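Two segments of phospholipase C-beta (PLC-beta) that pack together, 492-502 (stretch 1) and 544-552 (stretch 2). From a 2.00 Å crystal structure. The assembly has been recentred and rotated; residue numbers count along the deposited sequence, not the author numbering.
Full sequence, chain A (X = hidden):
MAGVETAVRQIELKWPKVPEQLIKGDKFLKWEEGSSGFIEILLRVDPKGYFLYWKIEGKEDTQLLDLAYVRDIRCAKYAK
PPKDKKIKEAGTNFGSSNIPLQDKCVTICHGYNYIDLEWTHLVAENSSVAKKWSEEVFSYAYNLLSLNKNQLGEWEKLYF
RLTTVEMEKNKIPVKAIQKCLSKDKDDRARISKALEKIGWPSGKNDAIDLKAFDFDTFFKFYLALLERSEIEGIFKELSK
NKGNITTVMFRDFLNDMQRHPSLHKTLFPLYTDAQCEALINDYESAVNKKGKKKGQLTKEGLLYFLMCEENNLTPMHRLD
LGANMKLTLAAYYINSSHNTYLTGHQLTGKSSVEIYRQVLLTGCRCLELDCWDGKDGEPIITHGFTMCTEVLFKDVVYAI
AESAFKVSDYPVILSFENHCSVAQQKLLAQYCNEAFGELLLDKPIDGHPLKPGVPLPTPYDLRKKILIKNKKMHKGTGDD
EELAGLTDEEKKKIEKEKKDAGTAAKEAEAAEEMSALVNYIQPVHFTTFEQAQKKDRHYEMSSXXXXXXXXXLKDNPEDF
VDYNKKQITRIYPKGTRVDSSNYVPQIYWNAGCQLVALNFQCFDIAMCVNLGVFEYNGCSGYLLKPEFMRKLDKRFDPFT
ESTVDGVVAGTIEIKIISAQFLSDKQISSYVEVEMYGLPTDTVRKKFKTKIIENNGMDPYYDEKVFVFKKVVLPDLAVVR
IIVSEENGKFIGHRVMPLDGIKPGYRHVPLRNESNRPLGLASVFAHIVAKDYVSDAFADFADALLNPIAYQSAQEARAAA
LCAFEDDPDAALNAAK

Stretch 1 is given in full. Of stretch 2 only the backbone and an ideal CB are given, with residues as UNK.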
ATOM      1  N   LYS A 492      -2.420   1.886  40.085  1.00 46.42           N
ATOM      2  CA  LYS A 492      -3.726   2.124  39.471  1.00 45.70           C
ATOM      3  C   LYS A 492      -3.617   2.251  37.949  1.00 43.97           C
ATOM      4  O   LYS A 492      -4.454   1.716  37.219  1.00 43.36           O
ATOM      5  CB  LYS A 492      -4.389   3.371  40.064  1.00 46.57           C
ATOM      6  CG  LYS A 492      -5.883   3.466  39.779  1.00 47.36           C
ATOM      7  CD  LYS A 492      -6.606   4.264  40.854  1.00 49.37           C
ATOM      8  CE  LYS A 492      -8.106   4.361  40.573  1.00 50.05           C
ATOM      9  NZ  LYS A 492      -8.793   3.034  40.612  1.00 50.44           N
ATOM     10  N   LYS A 493      -2.584   2.947  37.477  1.00 42.75           N
ATOM     11  CA  LYS A 493      -2.334   3.078  36.038  1.00 41.28           C
ATOM     12  C   LYS A 493      -2.050   1.719  35.403  1.00 39.71           C
ATOM     13  O   LYS A 493      -2.541   1.420  34.315  1.00 38.65           O
ATOM     14  CB  LYS A 493      -1.167   4.031  35.772  1.00 41.41           C
ATOM     15  CG  LYS A 493      -1.450   5.485  36.138  1.00 42.81           C
ATOM     16  CD  LYS A 493      -0.253   6.382  35.838  1.00 43.97           C
ATOM     17  CE  LYS A 493      -0.404   7.747  36.495  1.00 45.51           C
ATOM     18  NZ  LYS A 493       0.809   8.592  36.337  1.00 46.56           N
ATOM     19  N   ILE A 494      -1.258   0.906  36.097  1.00 38.99           N
ATOM     20  CA  ILE A 494      -0.942  -0.448  35.660  1.00 38.08           C
ATOM     21  C   ILE A 494      -2.210  -1.297  35.538  1.00 37.61           C
ATOM     22  O   ILE A 494      -2.350  -2.071  34.592  1.00 36.47           O
ATOM     23  CB  ILE A 494       0.056  -1.128  36.625  1.00 38.63           C
ATOM     24  CG1 ILE A 494       1.445  -0.505  36.470  1.00 38.64           C
ATOM     25  CG2 ILE A 494       0.136  -2.632  36.364  1.00 38.50           C
ATOM     26  CD1 ILE A 494       2.413  -0.901  37.565  1.00 39.04           C
ATOM     27  N   GLU A 495      -3.130  -1.141  36.487  1.00 37.77           N
ATOM     28  CA  GLU A 495      -4.402  -1.867  36.445  1.00 37.63           C
ATOM     29  C   GLU A 495      -5.214  -1.477  35.208  1.00 36.17           C
ATOM     30  O   GLU A 495      -5.816  -2.335  34.566  1.00 35.46           O
ATOM     31  CB  GLU A 495      -5.208  -1.622  37.730  1.00 38.86           C
ATOM     32  CG  GLU A 495      -6.632  -2.198  37.742  1.00 40.82           C
ATOM     33  CD  GLU A 495      -6.688  -3.718  37.891  1.00 43.66           C
ATOM     34  OE1 GLU A 495      -5.662  -4.404  37.662  1.00 44.93           O
ATOM     35  OE2 GLU A 495      -7.777  -4.230  38.242  1.00 45.50           O
ATOM     36  N   LYS A 496      -5.220  -0.189  34.878  1.00 35.31           N
ATOM     37  CA  LYS A 496      -5.913   0.291  33.686  1.00 34.52           C
ATOM     38  C   LYS A 496      -5.266  -0.256  32.415  1.00 33.11           C
ATOM     39  O   LYS A 496      -5.964  -0.642  31.478  1.00 32.40           O
ATOM     40  CB  LYS A 496      -5.924   1.819  33.644  1.00 34.85           C
ATOM     41  CG  LYS A 496      -6.834   2.419  32.568  1.00 35.36           C
ATOM     42  CD  LYS A 496      -8.306   2.195  32.887  1.00 37.57           C
ATOM     43  CE  LYS A 496      -9.220   3.111  32.073  1.00 38.06           C
ATOM     44  NZ  LYS A 496      -9.210   2.777  30.617  1.00 38.12           N
ATOM     45  N   GLU A 497      -3.933  -0.267  32.386  1.00 32.46           N
ATOM     46  CA  GLU A 497      -3.184  -0.845  31.267  1.00 31.31           C
ATOM     47  C   GLU A 497      -3.598  -2.303  31.070  1.00 30.80           C
ATOM     48  O   GLU A 497      -3.907  -2.718  29.959  1.00 29.63           O
ATOM     49  CB  GLU A 497      -1.669  -0.748  31.508  1.00 31.39           C
ATOM     50  CG  GLU A 497      -1.097   0.665  31.406  1.00 31.69           C
ATOM     51  CD  GLU A 497       0.340   0.794  31.930  1.00 33.02           C
ATOM     52  OE1 GLU A 497       0.937  -0.221  32.364  1.00 32.73           O
ATOM     53  OE2 GLU A 497       0.877   1.926  31.901  1.00 33.23           O
ATOM     54  N   LYS A 498      -3.634  -3.066  32.161  1.00 31.15           N
ATOM     55  CA  LYS A 498      -4.016  -4.481  32.100  1.00 31.28           C
ATOM     56  C   LYS A 498      -5.453  -4.684  31.611  1.00 30.92           C
ATOM     57  O   LYS A 498      -5.710  -5.577  30.805  1.00 30.51           O
ATOM     58  CB  LYS A 498      -3.800  -5.159  33.455  1.00 32.22           C
ATOM     59  CG  LYS A 498      -2.329  -5.364  33.766  1.00 33.71           C
ATOM     60  CD  LYS A 498      -2.091  -5.989  35.127  1.00 35.70           C
ATOM     61  CE  LYS A 498      -0.591  -6.084  35.402  1.00 36.71           C
ATOM     62  NZ  LYS A 498      -0.294  -6.381  36.829  1.00 37.67           N
ATOM     63  N   LYS A 499      -6.373  -3.846  32.083  1.00 30.93           N
ATOM     64  CA  LYS A 499      -7.766  -3.894  31.630  1.00 30.93           C
ATOM     65  C   LYS A 499      -7.882  -3.611  30.138  1.00 29.65           C
ATOM     66  O   LYS A 499      -8.574  -4.333  29.419  1.00 29.17           O
ATOM     67  CB  LYS A 499      -8.631  -2.897  32.404  1.00 31.66           C
ATOM     68  CG  LYS A 499      -8.907  -3.308  33.833  1.00 34.28           C
ATOM     69  CD  LYS A 499      -9.860  -2.333  34.518  1.00 37.41           C
ATOM     70  CE  LYS A 499     -10.068  -2.699  35.976  1.00 39.04           C
ATOM     71  NZ  LYS A 499     -11.387  -2.220  36.465  1.00 41.81           N
ATOM     72  N   ASP A 500      -7.198  -2.565  29.680  1.00 28.92           N
ATOM     73  CA  ASP A 500      -7.218  -2.190  28.267  1.00 28.22           C
ATOM     74  C   ASP A 500      -6.596  -3.266  27.367  1.00 27.06           C
ATOM     75  O   ASP A 500      -6.929  -3.353  26.186  1.00 26.04           O
ATOM     76  CB  ASP A 500      -6.502  -0.847  28.054  1.00 28.30           C
ATOM     77  CG  ASP A 500      -7.292   0.342  28.599  1.00 30.01           C
ATOM     78  OD1 ASP A 500      -8.414   0.150  29.116  1.00 31.85           O
ATOM     79  OD2 ASP A 500      -6.786   1.483  28.508  1.00 31.38           O
ATOM     80  N   ALA A 501      -5.705  -4.082  27.931  1.00 26.75           N
ATOM     81  CA  ALA A 501      -5.039  -5.163  27.191  1.00 26.41           C
ATOM     82  C   ALA A 501      -5.970  -6.327  26.849  1.00 26.44           C
ATOM     83  O   ALA A 501      -5.673  -7.114  25.947  1.00 26.09           O
ATOM     84  CB  ALA A 501      -3.834  -5.680  27.978  1.00 26.27           C
ATOM     85  N   GLY A 502      -7.082  -6.446  27.573  1.00 26.96           N
ATOM     86  CA  GLY A 502      -8.087  -7.458  27.272  1.00 27.20           C
ATOM     87  C   GLY A 502      -7.537  -8.848  27.509  1.00 27.71           C
ATOM     88  O   GLY A 502      -6.862  -9.084  28.515  1.00 27.73           O
ATOM     89  N   UNK A 544       3.229  -3.801  24.089  1.00 23.40           N
ATOM     90  CA  UNK A 544       2.475  -2.890  24.938  1.00 23.12           C
ATOM     91  C   UNK A 544       1.131  -2.530  24.325  1.00 22.21           C
ATOM     92  O   UNK A 544       1.060  -2.114  23.163  1.00 21.08           O
ATOM     93  CB  UNK A 544       3.286  -1.619  25.199  1.00 23.12           C
ATOM     94  N   UNK A 545       0.068  -2.638  25.114  1.00 22.01           N
ATOM     95  CA  UNK A 545      -1.210  -2.054  24.724  1.00 21.67           C
ATOM     96  C   UNK A 545      -0.989  -0.544  24.595  1.00 21.76           C
ATOM     97  O   UNK A 545      -0.097   0.005  25.236  1.00 21.31           O
ATOM     98  CB  UNK A 545      -2.313  -2.380  25.733  1.00 21.67           C
ATOM     99  N   UNK A 546      -1.757   0.126  23.740  1.00 22.14           N
ATOM    100  CA  UNK A 546      -1.519   1.543  23.487  1.00 22.70           C
ATOM    101  C   UNK A 546      -1.522   2.365  24.773  1.00 23.24           C
ATOM    102  O   UNK A 546      -0.744   3.295  24.900  1.00 23.27           O
ATOM    103  CB  UNK A 546      -2.575   2.086  22.523  1.00 22.70           C
ATOM    104  N   UNK A 547      -2.376   2.004  25.728  1.00 23.90           N
ATOM    105  CA  UNK A 547      -2.441   2.694  27.016  1.00 24.73           C
ATOM    106  C   UNK A 547      -1.095   2.659  27.753  1.00 24.86           C
ATOM    107  O   UNK A 547      -0.674   3.669  28.314  1.00 25.00           O
ATOM    108  CB  UNK A 547      -3.529   2.066  27.890  1.00 24.73           C
ATOM    109  N   UNK A 548      -0.414   1.510  27.739  1.00 24.67           N
ATOM    110  CA  UNK A 548       0.889   1.401  28.408  1.00 24.83           C
ATOM    111  C   UNK A 548       1.931   2.237  27.681  1.00 24.55           C
ATOM    112  O   UNK A 548       2.670   2.992  28.308  1.00 24.72           O
ATOM    113  CB  UNK A 548       1.342  -0.059  28.480  1.00 24.83           C
ATOM    114  N   UNK A 549       1.977   2.093  26.360  1.00 24.02           N
ATOM    115  CA  UNK A 549       2.941   2.805  25.525  1.00 23.88           C
ATOM    116  C   UNK A 549       2.778   4.320  25.636  1.00 24.18           C
ATOM    117  O   UNK A 549       3.767   5.043  25.628  1.00 24.43           O
ATOM    118  CB  UNK A 549       2.793   2.371  24.065  1.00 23.88           C
ATOM    119  N   UNK A 550       1.533   4.789  25.746  1.00 24.63           N
ATOM    120  CA  UNK A 550       1.247   6.217  25.942  1.00 25.25           C
ATOM    121  C   UNK A 550       1.767   6.739  27.279  1.00 26.25           C
ATOM    122  O   UNK A 550       2.297   7.845  27.348  1.00 26.14           O
ATOM    123  CB  UNK A 550      -0.260   6.465  25.850  1.00 25.25           C
ATOM    124  N   UNK A 551       1.615   5.949  28.341  1.00 26.85           N
ATOM    125  CA  UNK A 551       2.191   6.312  29.641  1.00 28.12           C
ATOM    126  C   UNK A 551       3.721   6.439  29.588  1.00 28.48           C
ATOM    127  O   UNK A 551       4.285   7.370  30.158  1.00 28.94           O
ATOM    128  CB  UNK A 551       1.798   5.271  30.691  1.00 28.12           C
ATOM    129  N   UNK A 552       4.387   5.515  28.898  1.00 28.20           N
ATOM    130  CA  UNK A 552       5.846   5.577  28.768  1.00 28.48           C
ATOM    131  C   UNK A 552       6.263   6.779  27.912  1.00 28.36           C
ATOM    132  O   UNK A 552       7.206   7.495  28.251  1.00 28.60           O
ATOM    133  CB  UNK A 552       6.383   4.281  28.157  1.00 28.48           C
TER

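Helix 492-501 and the helix that begins at 546 run in roughly opposite directions, with 144° between them and a closest axial approach of 8.7 Å, so successive turns of the second meet progressively earlier turns of the first.

Position 544 lies in extended backbone (phi/psi -109/131), and nothing of stretch 1 comes within 5.5 Å of its ideal CB. Stretch 1 therefore sets no preference; the residue is Met-544, which makes no contact here.

Position 545 still has extended angles (-61/152) but immediately precedes the helix, at its N-cap. Its CB points toward stretch 1, 4.2 Å from CA of Ala-501 and 4.5 Å from O of Glu-497, over the last turn of the first helix. A small polar cap such as Ser, Thr or Asp would suit the backbone, whereas the neighbouring alanine favours a compact apolar group such as Val, Ile or Ala. The residue is Val-545. Its CG1 packs 3.6 Å from O of Glu-497 and its CG2 3.6 Å from O of Asp-500, while its CB lies 4.3 Å from CB of Ala-501.

At 546 the CB points sideways and meets nothing of stretch 1, so many residues would fit. Glu-546 occupies it, its carboxylate hydrogen-bonded elsewhere in the structure.

Position 547 points toward stretch 1, with its ideal CB only 3.4 Å from OD2 of Asp-500 and 4.5 Å from CA of Glu-497. The nearby carboxylate calls for a donor, and the short distance calls for a small one: Ser or Thr would suit, and Asn could be considered. Thr-547, in the m rotamer, donates from OG1 to OD2 of Asp-500 in a very short 2.5 Å hydrogen bond. The same aspartate is held within its own helix by a salt bridge from NZ of Lys-496 to OD1 of Asp-500 (3.1 Å). CG2 of Thr-547 rests 4.2 Å from CG of Glu-497.

The CB at 548 points sideways, 3.7 Å from CD of Glu-497. A polar chain with a flexible aliphatic stem, such as Gln, Lys or Arg, could pass this carboxylate. Gln-548 extends with chi1 and chi2 both t, placing CG 3.6 Å from OE1 of Glu-497; a water links that OE1 to NE2 of Gln-548.

Positions 549 and 550, pointing away and sideways, are unconstrained by stretch 1; they are Ala-549 and Leu-550.

Position 551 returns to the interface one turn after 547, its CB 3.7 Å from OE2 of Glu-497. A short donor is again favoured, with Asn, Ser or Thr plausible. Asn-551 sends ND2 to OE2 of Glu-497 in a nearly linear hydrogen bond (2.7 Å, 172°), and ND2 also donates to a water bound to O of Lys-493.

At 552 the CB points sideways with nothing near, but a long cationic chain could reach back toward the charge of Glu-497. Lys-552 approaches through water: one solvent molecule bridges its NZ to OE1 of Glu-497, another to OE2.

Stretch 2, residues 544-552: MVETQALNK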
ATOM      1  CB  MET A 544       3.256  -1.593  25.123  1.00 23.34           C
ATOM      2  CG  MET A 544       4.657  -1.751  25.650  1.00 24.56           C
ATOM      3  SD  MET A 544       5.374  -0.124  25.966  1.00 26.04           S
ATOM      4  CE  MET A 544       7.042  -0.576  26.451  1.00 27.19           C
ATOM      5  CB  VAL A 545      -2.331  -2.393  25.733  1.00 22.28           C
ATOM      6  CG1 VAL A 545      -2.131  -1.656  27.071  1.00 21.92           C
ATOM      7  CG2 VAL A 545      -3.701  -2.086  25.130  1.00 21.66           C
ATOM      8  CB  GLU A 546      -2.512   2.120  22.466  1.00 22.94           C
ATOM      9  CG  GLU A 546      -3.935   2.275  22.943  1.00 24.58           C
ATOM     10  CD  GLU A 546      -4.849   2.839  21.860  1.00 25.23           C
ATOM     11  OE1 GLU A 546      -5.536   2.042  21.194  1.00 24.80           O
ATOM     12  OE2 GLU A 546      -4.878   4.074  21.668  1.00 26.57           O
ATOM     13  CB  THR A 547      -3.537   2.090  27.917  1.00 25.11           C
ATOM     14  OG1 THR A 547      -4.760   1.996  27.178  1.00 26.67           O
ATOM     15  CG2 THR A 547      -3.761   2.951  29.155  1.00 26.41           C
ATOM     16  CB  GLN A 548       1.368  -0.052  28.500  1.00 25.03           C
ATOM     17  CG  GLN A 548       2.719  -0.222  29.231  1.00 24.92           C
ATOM     18  CD  GLN A 548       3.141  -1.679  29.393  1.00 25.66           C
ATOM     19  OE1 GLN A 548       2.892  -2.506  28.521  1.00 25.00           O
ATOM     20  NE2 GLN A 548       3.796  -1.990  30.510  1.00 25.92           N
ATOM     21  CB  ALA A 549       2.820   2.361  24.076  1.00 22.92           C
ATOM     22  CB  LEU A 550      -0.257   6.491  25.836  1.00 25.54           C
ATOM     23  CG  LEU A 550      -0.845   6.445  24.427  1.00 25.61           C
ATOM     24  CD1 LEU A 550      -2.374   6.412  24.464  1.00 26.43           C
ATOM     25  CD2 LEU A 550      -0.342   7.636  23.611  1.00 25.80           C
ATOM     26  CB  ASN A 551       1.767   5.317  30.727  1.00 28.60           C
ATOM     27  CG  ASN A 551       0.303   5.466  31.114  1.00 30.09           C
ATOM     28  OD1 ASN A 551      -0.275   6.547  30.981  1.00 31.00           O
ATOM     29  ND2 ASN A 551      -0.307   4.378  31.587  1.00 30.40           N
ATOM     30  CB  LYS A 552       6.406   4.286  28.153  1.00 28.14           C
ATOM     31  CG  LYS A 552       6.000   2.983  28.852  1.00 28.61           C
ATOM     32  CD  LYS A 552       6.066   3.050  30.373  1.00 29.74           C
ATOM     33  CE  LYS A 552       5.626   1.734  30.989  1.00 29.81           C
ATOM     34  NZ  LYS A 552       5.595   1.775  32.478  1.00 31.89           N
TER
HETATM   35  O   HOH W   1      -2.972   3.958  32.657  1.00 29.79           O
HETATM   36  O   HOH W   2       3.726  -0.155  33.058  1.00 21.46           O
HETATM   37  O   HOH W   3       2.897   3.003  33.573  1.00 42.95           O
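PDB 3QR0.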